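Local coordinates for protein GEO10716p1 (Drosophila melanogaster, PDB 7BTG) that probably removes phosphate from arginine residues of proteins, as an arginine phosphatase of the low molecular weight protein tyrosine phosphatase family, at residues Y34-G39 and T64-R69; W43-E48 and G68-A73; A84-N89 and D120-D125; Q109-Y114 and L140-S145. The protein carries 1 engineered substitution. One frame throughout, in Å; residues are numbered along the deposited sequence.

Overall arrangement
Contacts 1 and 4 reach the two outermost strands of a four-stranded parallel sheet, 34-39 and 107-110; contact 2 joins two loops, and contact 3 joins the end of strand 81-84 to a loop. Contacts 1 and 2 form one cluster, with centres 8 Å apart and Gly68 and Arg69 in common. Contacts 3 and 4 form a second, with centres 9 Å apart, where Ile122 O and Gln141 NE2 probably share a hydrogen bond. Contacts 1 and 4 lie on opposite sides of the chain's centre, about 17 Å between centres. One phosphate lies beside His66 in contact 1; a separate one lies about 6 Å from the side chains of Asn44 (contact 2) and Met85 (contact 3), probably marking the catalytic pocket.

Contact 1 of 4, residues Y34-G39 and T64-R69; sequences YVDSAG and TNHLGR. With PO4 (phosphate ion), chain C.
Asp36 and Arg69 meet tip to tip in a salt bridge that ties edge strand 34-39 to loop 64-69. OD1 of Asp36 takes a hydrogen bond of 2.9 Å from NH2 of Arg69 and a weak one from NE. The carboxylate sits at the guanidinium edge, the two planes 29° apart, and NH2 approaches OD1 from above the carboxylate plane. An arginine suits this place by its reach: from CG to NE the chain is extended. Asp75 holds NH1, so two acids fix the group's rotation. Apolar contact completes its seat, for CB of Ala38 lies over the guanidinium centre, 3.8 Å from CZ. An alanine at Arg69 would probably leave OD1 of Asp36 without its cationic mate and the methyl of Ala38 without its flat cover.

The backbone adds a weak bond of 2.8 Å from Gly39 N to Arg69 O, so Arg69 grips the strand at two points.

The remaining contacts are polar and gather round His66. OG of Ser37 stands over one face of the imidazole, 3.2 Å from NE2, and is bonded to Glu18 and Asn10; NE2 itself is bonded to Asn10. At the ring's edge ND1 donates at 3.2 Å to O4 of a phosphate ion, probably from the crystallisation liquor and distinct from the one near the phosphate-binding loop. OD2 of Asp36 lies 2.9 Å from the same phosphate oxygen.

Asn10 belongs to the phosphate-binding loop and also accepts from Arg69 N. The chemistry thus implies a buried polar network that probably steadies that loop, as in other low molecular weight phosphatases.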
loop_
_atom_site.group_PDB
_atom_site.type_symbol
_atom_site.label_atom_id
_atom_site.label_comp_id
_atom_site.label_asym_id
_atom_site.label_seq_id
_atom_site.Cartn_x
_atom_site.Cartn_y
_atom_site.Cartn_z
ATOM N N TYR A 34 0.789 -12.367 -4.479
ATOM C CA TYR A 34 -0.321 -12.107 -3.577
ATOM C C TYR A 34 -0.183 -10.696 -3.018
ATOM O O TYR A 34 0.882 -10.319 -2.515
ATOM C CB TYR A 34 -0.362 -13.137 -2.455
ATOM C CG TYR A 34 -1.477 -12.887 -1.484
ATOM C CD1 TYR A 34 -2.793 -12.906 -1.905
ATOM C CD2 TYR A 34 -1.216 -12.616 -0.148
ATOM C CE1 TYR A 34 -3.822 -12.675 -1.022
ATOM C CE2 TYR A 34 -2.239 -12.387 0.744
ATOM C CZ TYR A 34 -3.541 -12.416 0.299
ATOM O OH TYR A 34 -4.578 -12.186 1.172
ATOM N N VAL A 35 -1.249 -9.918 -3.125
ATOM C CA VAL A 35 -1.258 -8.516 -2.735
ATOM C C VAL A 35 -2.419 -8.309 -1.772
ATOM O O VAL A 35 -3.507 -8.855 -1.979
ATOM C CB VAL A 35 -1.386 -7.591 -3.965
ATOM C CG1 VAL A 35 -1.233 -6.130 -3.571
ATOM C CG2 VAL A 35 -0.360 -7.967 -5.022
ATOM N N ASP A 36 -2.186 -7.536 -0.715
ATOM C CA ASP A 36 -3.193 -7.309 0.315
ATOM C C ASP A 36 -2.950 -5.934 0.927
ATOM O O ASP A 36 -1.987 -5.244 0.582
ATOM C CB ASP A 36 -3.156 -8.427 1.373
ATOM C CG ASP A 36 -4.360 -8.395 2.310
ATOM O OD1 ASP A 36 -4.268 -8.958 3.429
ATOM O OD2 ASP A 36 -5.389 -7.789 1.930
ATOM N N SER A 37 -3.819 -5.528 1.853
ATOM C CA SER A 37 -3.565 -4.266 2.533
ATOM C C SER A 37 -4.166 -4.302 3.933
ATOM O O SER A 37 -5.044 -5.117 4.242
ATOM C CB SER A 37 -4.081 -3.066 1.728
ATOM O OG SER A 37 -5.494 -3.053 1.602
ATOM N N ALA A 38 -3.630 -3.437 4.796
ATOM C CA ALA A 38 -4.011 -3.412 6.198
ATOM C C ALA A 38 -3.728 -2.018 6.746
ATOM O O ALA A 38 -3.122 -1.177 6.070
ATOM C CB ALA A 38 -3.274 -4.503 6.985
ATOM N N GLY A 39 -4.147 -1.786 8.002
ATOM C CA GLY A 39 -4.094 -0.460 8.591
ATOM C C GLY A 39 -3.552 -0.481 10.006
ATOM O O GLY A 39 -3.248 -1.535 10.561
ATOM N N THR A 64 -12.324 -2.389 -6.035
ATOM C CA THR A 64 -11.857 -2.999 -4.807
ATOM C C THR A 64 -13.041 -3.411 -3.950
ATOM O O THR A 64 -14.037 -2.688 -3.835
ATOM C CB THR A 64 -10.953 -2.084 -4.007
ATOM O OG1 THR A 64 -10.821 -2.618 -2.684
ATOM C CG2 THR A 64 -11.532 -0.676 -3.932
ATOM N N ASN A 65 -12.883 -4.585 -3.342
ATOM C CA ASN A 65 -13.800 -5.249 -2.421
ATOM C C ASN A 65 -13.498 -4.964 -0.950
ATOM O O ASN A 65 -14.350 -5.212 -0.083
ATOM C CB ASN A 65 -13.678 -6.758 -2.648
ATOM C CG ASN A 65 -12.216 -7.174 -2.894
ATOM O OD1 ASN A 65 -11.449 -6.457 -3.574
ATOM N ND2 ASN A 65 -11.834 -8.326 -2.367
ATOM N N HIS A 66 -12.323 -4.409 -0.681
ATOM C CA HIS A 66 -11.545 -4.677 0.523
ATOM C C HIS A 66 -12.216 -4.141 1.780
ATOM O O HIS A 66 -12.643 -2.987 1.825
ATOM C CB HIS A 66 -10.159 -4.043 0.350
ATOM C CG HIS A 66 -9.269 -4.162 1.543
ATOM N ND1 HIS A 66 -8.526 -5.292 1.799
ATOM C CD2 HIS A 66 -8.979 -3.285 2.533
ATOM C CE1 HIS A 66 -7.820 -5.111 2.900
ATOM N NE2 HIS A 66 -8.073 -3.901 3.364
ATOM N N LEU A 67 -12.302 -4.977 2.807
ATOM C CA LEU A 67 -12.735 -4.524 4.122
ATOM C C LEU A 67 -11.528 -4.039 4.922
ATOM O O LEU A 67 -10.533 -4.760 5.045
ATOM C CB LEU A 67 -13.439 -5.658 4.872
ATOM C CG LEU A 67 -14.766 -6.218 4.344
ATOM C CD1 LEU A 67 -15.131 -7.523 5.052
ATOM C CD2 LEU A 67 -15.887 -5.211 4.476
ATOM N N GLY A 68 -11.637 -2.844 5.503
ATOM C CA GLY A 68 -10.570 -2.335 6.348
ATOM C C GLY A 68 -10.239 -3.276 7.488
ATOM O O GLY A 68 -11.150 -3.783 8.148
ATOM N N ARG A 69 -8.959 -3.566 7.701
ATOM C CA ARG A 69 -8.550 -4.443 8.789
ATOM C C ARG A 69 -7.253 -3.925 9.398
ATOM O O ARG A 69 -6.517 -3.140 8.793
ATOM C CB ARG A 69 -8.369 -5.909 8.334
ATOM C CG ARG A 69 -7.128 -6.154 7.463
ATOM C CD ARG A 69 -6.969 -7.629 7.112
ATOM N NE ARG A 69 -5.736 -7.916 6.371
ATOM C CZ ARG A 69 -4.552 -8.132 6.948
ATOM N NH1 ARG A 69 -4.434 -8.075 8.274
ATOM N NH2 ARG A 69 -3.479 -8.403 6.203
HETATM P P PO4 C . -9.068 -8.480 -0.410
HETATM O O1 PO4 C . -8.628 -9.578 -1.356
HETATM O O2 PO4 C . -9.423 -7.216 -1.172
HETATM O O3 PO4 C . -10.298 -8.949 0.325
HETATM O O4 PO4 C . -7.969 -8.271 0.626
#

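Contact 2 of 4, residues W43-E48 and G68-A73; sequences WNVGLE and GRMISA
Val45 turns its two methyls to two different partners on the chain 68-73. CG1, anti to the backbone N (chi1 162°), lies 3.7 Å from Gly68 O, while CG2, beside the N, reaches CG of Met70 at 4.0 Å. A beta-branched residue suits this position, since one short side chain covers a peptide oxygen and a neighbouring side chain at once. Met70 crosses it at about a right angle. Its CG stands anti to the carbonyl carbon, and the chain then bends at both chi2 and chi3. The last torsion, -20°, brings CE almost eclipsed with CB, an unfavourable shape for an exposed side chain, so the position of its tip is best taken with caution.

Residues Asn44 to Leu47 form a type II beta turn, with Gly46 at its third position, where a positive phi is easily adopted by a residue lacking CB. This turn is clasped by Gly68 through a pair of backbone hydrogen bonds. Gly46 N donates to Gly68 O at 2.7 Å, almost straight at 175°, and Gly68 N donates to Leu47 O, also at 2.7 Å. Glycine suits position 68 because a CB there would run into Asn44 O; CA of Gly68 already lies 4.0 Å from O of Asn44.

The side chain of Asn44 leads away from Gly68 to the hydroxyl of Tyr127, which accepts from ND2, and lies about 6 Å from a bound phosphate, consistent with a loop that borders the catalytic pocket as in relatives. Arg69 points its CB away from the turn and takes little part here.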
loop_
_atom_site.group_PDB
_atom_site.type_symbol
_atom_site.label_atom_id
_atom_site.label_comp_id
_atom_site.label_asym_id
_atom_site.label_seq_id
_atom_site.Cartn_x
_atom_site.Cartn_y
_atom_site.Cartn_z
ATOM N N TRP A 43 -10.187 2.900 13.220
ATOM C CA TRP A 43 -11.140 3.929 12.805
ATOM C C TRP A 43 -12.078 3.443 11.708
ATOM O O TRP A 43 -13.302 3.425 11.877
ATOM C CB TRP A 43 -10.386 5.176 12.331
ATOM C CG TRP A 43 -9.503 5.786 13.371
ATOM C CD1 TRP A 43 -9.603 5.629 14.730
ATOM C CD2 TRP A 43 -8.377 6.642 13.147
ATOM N NE1 TRP A 43 -8.621 6.347 15.356
ATOM C CE2 TRP A 43 -7.846 6.969 14.412
ATOM C CE3 TRP A 43 -7.765 7.164 12.000
ATOM C CZ2 TRP A 43 -6.737 7.797 14.564
ATOM C CZ3 TRP A 43 -6.647 7.985 12.155
ATOM C CH2 TRP A 43 -6.154 8.296 13.421
ATOM N N ASN A 44 -11.520 3.053 10.566
ATOM C CA ASN A 44 -12.311 2.642 9.416
ATOM C C ASN A 44 -12.337 1.125 9.234
ATOM O O ASN A 44 -12.592 0.648 8.123
ATOM C CB ASN A 44 -11.783 3.334 8.162
ATOM C CG ASN A 44 -11.775 4.860 8.296
ATOM O OD1 ASN A 44 -10.770 5.468 8.682
ATOM N ND2 ASN A 44 -12.898 5.483 7.967
ATOM N N VAL A 45 -12.097 0.362 10.307
ATOM C CA VAL A 45 -12.046 -1.102 10.220
ATOM C C VAL A 45 -13.431 -1.668 9.920
ATOM O O VAL A 45 -14.456 -1.110 10.325
ATOM C CB VAL A 45 -11.473 -1.678 11.530
ATOM C CG1 VAL A 45 -11.792 -3.182 11.700
ATOM C CG2 VAL A 45 -9.987 -1.448 11.577
ATOM N N GLY A 46 -13.465 -2.792 9.200
ATOM C CA GLY A 46 -14.700 -3.490 8.885
ATOM C C GLY A 46 -15.528 -2.876 7.773
ATOM O O GLY A 46 -16.555 -3.463 7.388
ATOM N N LEU A 47 -15.130 -1.714 7.262
ATOM C CA LEU A 47 -15.822 -1.020 6.184
ATOM C C LEU A 47 -15.056 -1.176 4.874
ATOM O O LEU A 47 -13.929 -1.681 4.837
ATOM C CB LEU A 47 -15.981 0.463 6.526
ATOM C CG LEU A 47 -16.433 0.709 7.965
ATOM C CD1 LEU A 47 -16.281 2.175 8.329
ATOM C CD2 LEU A 47 -17.874 0.237 8.172
ATOM N N GLU A 48 -15.680 -0.729 3.793
ATOM C CA GLU A 48 -15.123 -0.750 2.447
ATOM C C GLU A 48 -14.354 0.532 2.172
ATOM O O GLU A 48 -14.563 1.545 2.849
ATOM C CB GLU A 48 -16.248 -0.921 1.417
ATOM C CG GLU A 48 -16.797 -2.342 1.320
ATOM C CD GLU A 48 -17.393 -2.656 -0.043
ATOM O OE1 GLU A 48 -18.250 -1.878 -0.515
ATOM O OE2 GLU A 48 -17.012 -3.690 -0.635
ATOM N N GLY A 68 -11.637 -2.844 5.503
ATOM C CA GLY A 68 -10.570 -2.335 6.348
ATOM C C GLY A 68 -10.239 -3.276 7.488
ATOM O O GLY A 68 -11.150 -3.783 8.148
ATOM N N ARG A 69 -8.959 -3.566 7.701
ATOM C CA ARG A 69 -8.550 -4.443 8.789
ATOM C C ARG A 69 -7.253 -3.925 9.398
ATOM O O ARG A 69 -6.517 -3.140 8.793
ATOM C CB ARG A 69 -8.369 -5.909 8.334
ATOM C CG ARG A 69 -7.128 -6.154 7.463
ATOM C CD ARG A 69 -6.969 -7.629 7.112
ATOM N NE ARG A 69 -5.736 -7.916 6.371
ATOM C CZ ARG A 69 -4.552 -8.132 6.948
ATOM N NH1 ARG A 69 -4.434 -8.075 8.274
ATOM N NH2 ARG A 69 -3.479 -8.403 6.203
ATOM N N MET A 70 -6.993 -4.363 10.622
ATOM C CA MET A 70 -5.752 -4.025 11.288
ATOM C C MET A 70 -4.657 -4.958 10.812
ATOM O O MET A 70 -4.913 -6.109 10.465
ATOM C CB MET A 70 -5.891 -4.158 12.801
ATOM C CG MET A 70 -6.895 -3.234 13.440
ATOM S SD MET A 70 -6.165 -1.683 14.019
ATOM C CE MET A 70 -4.430 -2.088 14.135
ATOM N N ILE A 71 -3.427 -4.443 10.774
ATOM C CA ILE A 71 -2.291 -5.332 10.624
ATOM C C ILE A 71 -2.185 -6.170 11.891
ATOM O O ILE A 71 -2.431 -5.683 13.000
ATOM C CB ILE A 71 -0.998 -4.542 10.344
ATOM C CG1 ILE A 71 0.096 -5.479 9.835
ATOM C CG2 ILE A 71 -0.504 -3.816 11.590
ATOM C CD1 ILE A 71 1.320 -4.772 9.337
ATOM N N SER A 72 -1.882 -7.451 11.725
ATOM C CA SER A 72 -1.655 -8.358 12.840
ATOM C C SER A 72 -0.188 -8.759 12.865
ATOM O O SER A 72 0.560 -8.533 11.912
ATOM C CB SER A 72 -2.544 -9.607 12.719
ATOM O OG SER A 72 -2.210 -10.348 11.554
ATOM N N ALA A 73 0.214 -9.374 13.972
ATOM C CA ALA A 73 1.564 -9.906 14.060
ATOM C C ALA A 73 1.844 -10.912 12.941
ATOM O O ALA A 73 2.936 -10.903 12.354
ATOM C CB ALA A 73 1.770 -10.546 15.429
#

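Contact 3 of 4, residues A84-N89 and D120-D125; sequences AMDNSN and DEIIED
Met85 and Ile123 make a partly buried, mainly backbone contact where the chain leaves strand 81-84 for helix 87-99 and passes loop 120-125. Ile123 N donates to Met85 O at 3.1 Å, the N-H pointing at the oxygen with an angle of 158°. A water grips the same oxygen: it donates to Met85 O at 3.0 Å and to Glu121 O at 2.6 Å, so one carbonyl joins the loop both directly and through solvent.

The turn that presents this carbonyl is held by Asn89, whose OD1 accepts from Met85 N at 3.2 Å, on a lone pair, and weakly from Asp86 N. An asparagine suits the first turn of the helix because its amide oxygen can fold back onto both N-H groups.

Apolar packing is slight. CB of Met85 lies 4.1 Å from CB of Ile123, and from there the methionine, bent at chi2, leads off to Arg13 and Ala17, while the isoleucine is buried against Leu111 and helix 133-154.

Asp86 occupies the N-cap position but makes no capping bond. Its OD1 rests 3.7 Å from CG2 of Ile122, with OE1 of Glu124 at 4.1 Å. These like charges are probably offset by Arg13, which forms a salt bridge with Asp86 OD2 and a hydrogen bond with Ile123 O.

Arg13 closes the phosphate-binding loop, and OD1 of Asp125 lies close to a bound phosphate. The setting is that of the low molecular weight phosphatase active site, at the C-terminal ends of the parallel strands, where the 120-125 loop ends on Asp125, the aspartate of the Asp-Pro pair that supplies the general acid in relatives.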
loop_
_atom_site.group_PDB
_atom_site.type_symbol
_atom_site.label_atom_id
_atom_site.label_comp_id
_atom_site.label_asym_id
_atom_site.label_seq_id
_atom_site.Cartn_x
_atom_site.Cartn_y
_atom_site.Cartn_z
ATOM N N ALA A 84 4.804 1.171 3.654
ATOM C CA ALA A 84 4.198 2.326 4.297
ATOM C C ALA A 84 3.972 3.451 3.291
ATOM O O ALA A 84 4.706 3.593 2.310
ATOM C CB ALA A 84 5.109 2.825 5.426
ATOM N N MET A 85 2.944 4.260 3.538
ATOM C CA MET A 85 2.747 5.465 2.736
ATOM C C MET A 85 3.500 6.658 3.302
ATOM O O MET A 85 3.937 7.532 2.535
ATOM C CB MET A 85 1.254 5.805 2.650
ATOM C CG MET A 85 0.419 4.654 2.183
ATOM S SD MET A 85 0.770 4.248 0.420
ATOM C CE MET A 85 0.390 2.501 0.459
ATOM N N ASP A 86 3.683 6.657 4.626
ATOM C CA ASP A 86 4.111 7.747 5.496
ATOM C C ASP A 86 5.340 7.336 6.285
ATOM O O ASP A 86 5.528 6.158 6.607
ATOM C CB ASP A 86 3.046 8.084 6.574
ATOM C CG ASP A 86 2.019 8.988 6.078
ATOM O OD1 ASP A 86 2.408 9.852 5.264
ATOM O OD2 ASP A 86 0.846 8.835 6.476
ATOM N N ASN A 87 6.101 8.330 6.725
ATOM C CA ASN A 87 7.135 7.999 7.688
ATOM C C ASN A 87 6.528 7.724 9.054
ATOM O O ASN A 87 7.082 6.944 9.835
ATOM C CB ASN A 87 8.173 9.105 7.755
ATOM C CG ASN A 87 9.466 8.619 8.355
ATOM O OD1 ASN A 87 9.880 9.066 9.434
ATOM N ND2 ASN A 87 10.101 7.669 7.677
ATOM N N SER A 88 5.367 8.312 9.339
ATOM C CA SER A 88 4.599 7.897 10.503
ATOM C C SER A 88 4.281 6.406 10.447
ATOM O O SER A 88 4.575 5.667 11.397
ATOM C CB SER A 88 3.313 8.711 10.614
ATOM O OG SER A 88 2.400 8.063 11.491
ATOM N N ASN A 89 3.633 5.959 9.356
ATOM C CA ASN A 89 3.354 4.535 9.177
ATOM C C ASN A 89 4.627 3.728 9.344
ATOM O O ASN A 89 4.648 2.716 10.048
ATOM C CB ASN A 89 2.782 4.204 7.786
ATOM C CG ASN A 89 1.567 5.027 7.373
ATOM O OD1 ASN A 89 1.277 5.101 6.169
ATOM N ND2 ASN A 89 0.836 5.605 8.325
ATOM N N ASP A 120 9.141 13.754 -3.636
ATOM C CA ASP A 120 7.871 13.090 -3.907
ATOM C C ASP A 120 7.751 11.762 -3.169
ATOM O O ASP A 120 6.915 10.930 -3.531
ATOM C CB ASP A 120 7.695 12.888 -5.411
ATOM C CG ASP A 120 7.071 14.085 -6.069
ATOM O OD1 ASP A 120 5.823 14.187 -6.043
ATOM O OD2 ASP A 120 7.828 14.938 -6.580
ATOM N N GLU A 121 8.583 11.565 -2.143
ATOM C CA GLU A 121 8.633 10.316 -1.387
ATOM C C GLU A 121 7.320 10.026 -0.657
ATOM O O GLU A 121 6.911 8.864 -0.531
ATOM C CB GLU A 121 9.760 10.411 -0.358
ATOM C CG GLU A 121 11.012 9.650 -0.618
ATOM C CD GLU A 121 11.773 9.421 0.675
ATOM O OE1 GLU A 121 11.721 10.303 1.571
ATOM O OE2 GLU A 121 12.395 8.347 0.813
ATOM N N ILE A 122 6.684 11.058 -0.116
ATOM C CA ILE A 122 5.635 10.896 0.888
ATOM C C ILE A 122 4.264 10.857 0.215
ATOM O O ILE A 122 3.855 11.805 -0.457
ATOM C CB ILE A 122 5.689 12.029 1.935
ATOM C CG1 ILE A 122 7.092 12.190 2.515
ATOM C CG2 ILE A 122 4.726 11.742 3.069
ATOM C CD1 ILE A 122 7.548 10.997 3.346
ATOM N N ILE A 123 3.519 9.791 0.456
ATOM C CA ILE A 123 2.171 9.660 -0.071
ATOM C C ILE A 123 1.201 10.073 1.026
ATOM O O ILE A 123 0.973 9.323 1.975
ATOM C CB ILE A 123 1.926 8.236 -0.569
ATOM C CG1 ILE A 123 3.088 7.869 -1.484
ATOM C CG2 ILE A 123 0.617 8.163 -1.295
ATOM C CD1 ILE A 123 2.880 6.686 -2.352
ATOM N N GLU A 124 0.629 11.268 0.894
ATOM C CA GLU A 124 -0.183 11.878 1.940
ATOM C C GLU A 124 -1.579 11.277 2.010
ATOM O O GLU A 124 -2.188 10.939 0.989
ATOM C CB GLU A 124 -0.322 13.384 1.713
ATOM C CG GLU A 124 0.983 14.117 1.417
ATOM C CD GLU A 124 1.798 14.407 2.668
ATOM O OE1 GLU A 124 1.890 13.510 3.546
ATOM O OE2 GLU A 124 2.337 15.540 2.776
ATOM N N ASP A 125 -2.095 11.173 3.239
ATOM C CA ASP A 125 -3.458 10.730 3.528
ATOM C C ASP A 125 -4.479 11.652 2.875
ATOM O O ASP A 125 -4.559 12.824 3.252
ATOM C CB ASP A 125 -3.702 10.702 5.039
ATOM C CG ASP A 125 -5.014 10.040 5.401
ATOM O OD1 ASP A 125 -5.838 9.758 4.494
ATOM O OD2 ASP A 125 -5.217 9.783 6.597
HETATM O O HOH W 1 5.605 6.693 0.210
#

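Contact 4 of 4, residues Q109-Y114 and L140-S145; sequences QLLGSY and LQILES
The 3-10 turn 111-114, which follows strand 107-110, runs up against helix 133-154, its Tyr114 CA only 5.1 Å from that of Ser145. Leu111 carries the side-chain packing. With its CG anti to the backbone N (chi1 165°), the branch point lands 3.5 Å from CB of Ser145. CD1 touches the same CB, while CD2 meets CG1 of Ile142 one turn back, at 4.2 Å. An alanine at Leu111 would probably open a gap against Ser145 and Ile142.

Serine suits the helix here by its small size: it lets the turn come close, with its OG 3.7 Å from CA of Gly112. That hydroxyl is satisfied within its own helix, by donating to Gln141 O.

Tyr114 presses its CB to Ser145 O at 3.7 Å, and its ring then leads away from 140-145. There the hydroxyl donates to Gln109 OE1 at 2.6 Å, and Phe149 packs edge-to-face with the ring.

Ile142 also touches Ala17 and Ile20 of helix 13-27, so the two helices lie together beside the sheet, as in the layered alpha/beta fold of low molecular weight phosphatases, whose C-terminal helix packs beside the last strand.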
loop_
_atom_site.group_PDB
_atom_site.type_symbol
_atom_site.label_atom_id
_atom_site.label_comp_id
_atom_site.label_asym_id
_atom_site.label_seq_id
_atom_site.Cartn_x
_atom_site.Cartn_y
_atom_site.Cartn_z
ATOM N N GLN A 109 9.228 -0.870 3.984
ATOM C CA GLN A 109 9.799 0.238 3.235
ATOM C C GLN A 109 8.736 1.283 2.936
ATOM O O GLN A 109 7.545 0.980 2.816
ATOM C CB GLN A 109 10.450 -0.246 1.909
ATOM C CG GLN A 109 11.520 -1.340 2.090
ATOM C CD GLN A 109 11.982 -1.984 0.774
ATOM O OE1 GLN A 109 11.360 -1.828 -0.273
ATOM N NE2 GLN A 109 13.087 -2.702 0.840
ATOM N N LEU A 110 9.193 2.525 2.832
ATOM C CA LEU A 110 8.376 3.605 2.303
ATOM C C LEU A 110 8.106 3.323 0.834
ATOM O O LEU A 110 9.046 3.208 0.043
ATOM C CB LEU A 110 9.133 4.914 2.490
ATOM C CG LEU A 110 8.439 6.254 2.428
ATOM C CD1 LEU A 110 7.429 6.374 3.555
ATOM C CD2 LEU A 110 9.497 7.323 2.541
ATOM N N LEU A 111 6.830 3.167 0.464
ATOM C CA LEU A 111 6.513 2.821 -0.922
ATOM C C LEU A 111 7.035 3.874 -1.885
ATOM O O LEU A 111 7.568 3.548 -2.956
ATOM C CB LEU A 111 5.001 2.657 -1.104
ATOM C CG LEU A 111 4.520 2.644 -2.562
ATOM C CD1 LEU A 111 4.989 1.382 -3.247
ATOM C CD2 LEU A 111 3.001 2.750 -2.644
ATOM N N GLY A 112 6.889 5.143 -1.519
ATOM C CA GLY A 112 7.275 6.251 -2.365
ATOM C C GLY A 112 8.764 6.404 -2.540
ATOM O O GLY A 112 9.182 7.185 -3.394
ATOM N N SER A 113 9.572 5.668 -1.778
ATOM C CA SER A 113 11.012 5.699 -2.020
ATOM C C SER A 113 11.373 5.099 -3.371
ATOM O O SER A 113 12.506 5.277 -3.828
ATOM C CB SER A 113 11.775 4.978 -0.893
ATOM O OG SER A 113 11.704 3.566 -1.005
ATOM N N TYR A 114 10.446 4.386 -4.019
ATOM C CA TYR A 114 10.707 3.895 -5.366
ATOM C C TYR A 114 10.460 4.944 -6.432
ATOM O O TYR A 114 10.848 4.728 -7.582
ATOM C CB TYR A 114 9.867 2.656 -5.661
ATOM C CG TYR A 114 10.385 1.459 -4.938
ATOM C CD1 TYR A 114 11.356 0.654 -5.499
ATOM C CD2 TYR A 114 9.943 1.161 -3.657
ATOM C CE1 TYR A 114 11.860 -0.437 -4.818
ATOM C CE2 TYR A 114 10.439 0.084 -2.967
ATOM C CZ TYR A 114 11.397 -0.716 -3.548
ATOM O OH TYR A 114 11.881 -1.797 -2.853
ATOM N N LEU A 140 -1.367 8.801 -8.514
ATOM C CA LEU A 140 -0.212 8.921 -9.402
ATOM C C LEU A 140 1.072 8.498 -8.698
ATOM O O LEU A 140 1.874 7.747 -9.267
ATOM C CB LEU A 140 -0.094 10.357 -9.930
ATOM C CG LEU A 140 -1.224 10.853 -10.860
ATOM C CD1 LEU A 140 -1.237 12.384 -10.969
ATOM C CD2 LEU A 140 -1.163 10.219 -12.267
ATOM N N GLN A 141 1.281 8.965 -7.458
ATOM C CA GLN A 141 2.434 8.514 -6.679
ATOM C C GLN A 141 2.426 7.004 -6.497
ATOM O O GLN A 141 3.476 6.357 -6.571
ATOM C CB GLN A 141 2.462 9.180 -5.306
ATOM C CG GLN A 141 3.140 10.522 -5.201
ATOM C CD GLN A 141 2.771 11.236 -3.891
ATOM O OE1 GLN A 141 1.600 11.368 -3.562
ATOM N NE2 GLN A 141 3.776 11.679 -3.141
ATOM N N ILE A 142 1.257 6.426 -6.237
ATOM C CA ILE A 142 1.197 4.990 -5.997
ATOM C C ILE A 142 1.468 4.229 -7.290
ATOM O O ILE A 142 2.175 3.213 -7.298
ATOM C CB ILE A 142 -0.159 4.606 -5.371
ATOM C CG1 ILE A 142 -0.276 5.121 -3.928
ATOM C CG2 ILE A 142 -0.324 3.113 -5.367
ATOM C CD1 ILE A 142 -1.725 5.167 -3.398
ATOM N N LEU A 143 0.920 4.715 -8.401
ATOM C CA LEU A 143 1.123 4.051 -9.684
ATOM C C LEU A 143 2.600 4.050 -10.078
ATOM O O LEU A 143 3.165 2.996 -10.381
ATOM C CB LEU A 143 0.275 4.732 -10.755
ATOM C CG LEU A 143 0.372 4.157 -12.163
ATOM C CD1 LEU A 143 0.136 2.656 -12.123
ATOM C CD2 LEU A 143 -0.654 4.847 -13.024
ATOM N N GLU A 144 3.257 5.218 -10.052
ATOM C CA GLU A 144 4.670 5.229 -10.412
ATOM C C GLU A 144 5.472 4.368 -9.454
ATOM O O GLU A 144 6.337 3.592 -9.890
ATOM C CB GLU A 144 5.237 6.649 -10.437
ATOM C CG GLU A 144 6.709 6.676 -10.889
ATOM C CD GLU A 144 7.297 8.084 -10.971
ATOM O OE1 GLU A 144 6.523 9.064 -10.865
ATOM O OE2 GLU A 144 8.536 8.209 -11.148
ATOM N N SER A 145 5.171 4.475 -8.146
ATOM C CA SER A 145 5.887 3.705 -7.133
ATOM C C SER A 145 5.807 2.217 -7.421
ATOM O O SER A 145 6.824 1.517 -7.394
ATOM C CB SER A 145 5.323 3.992 -5.732
ATOM O OG SER A 145 5.407 5.356 -5.381
#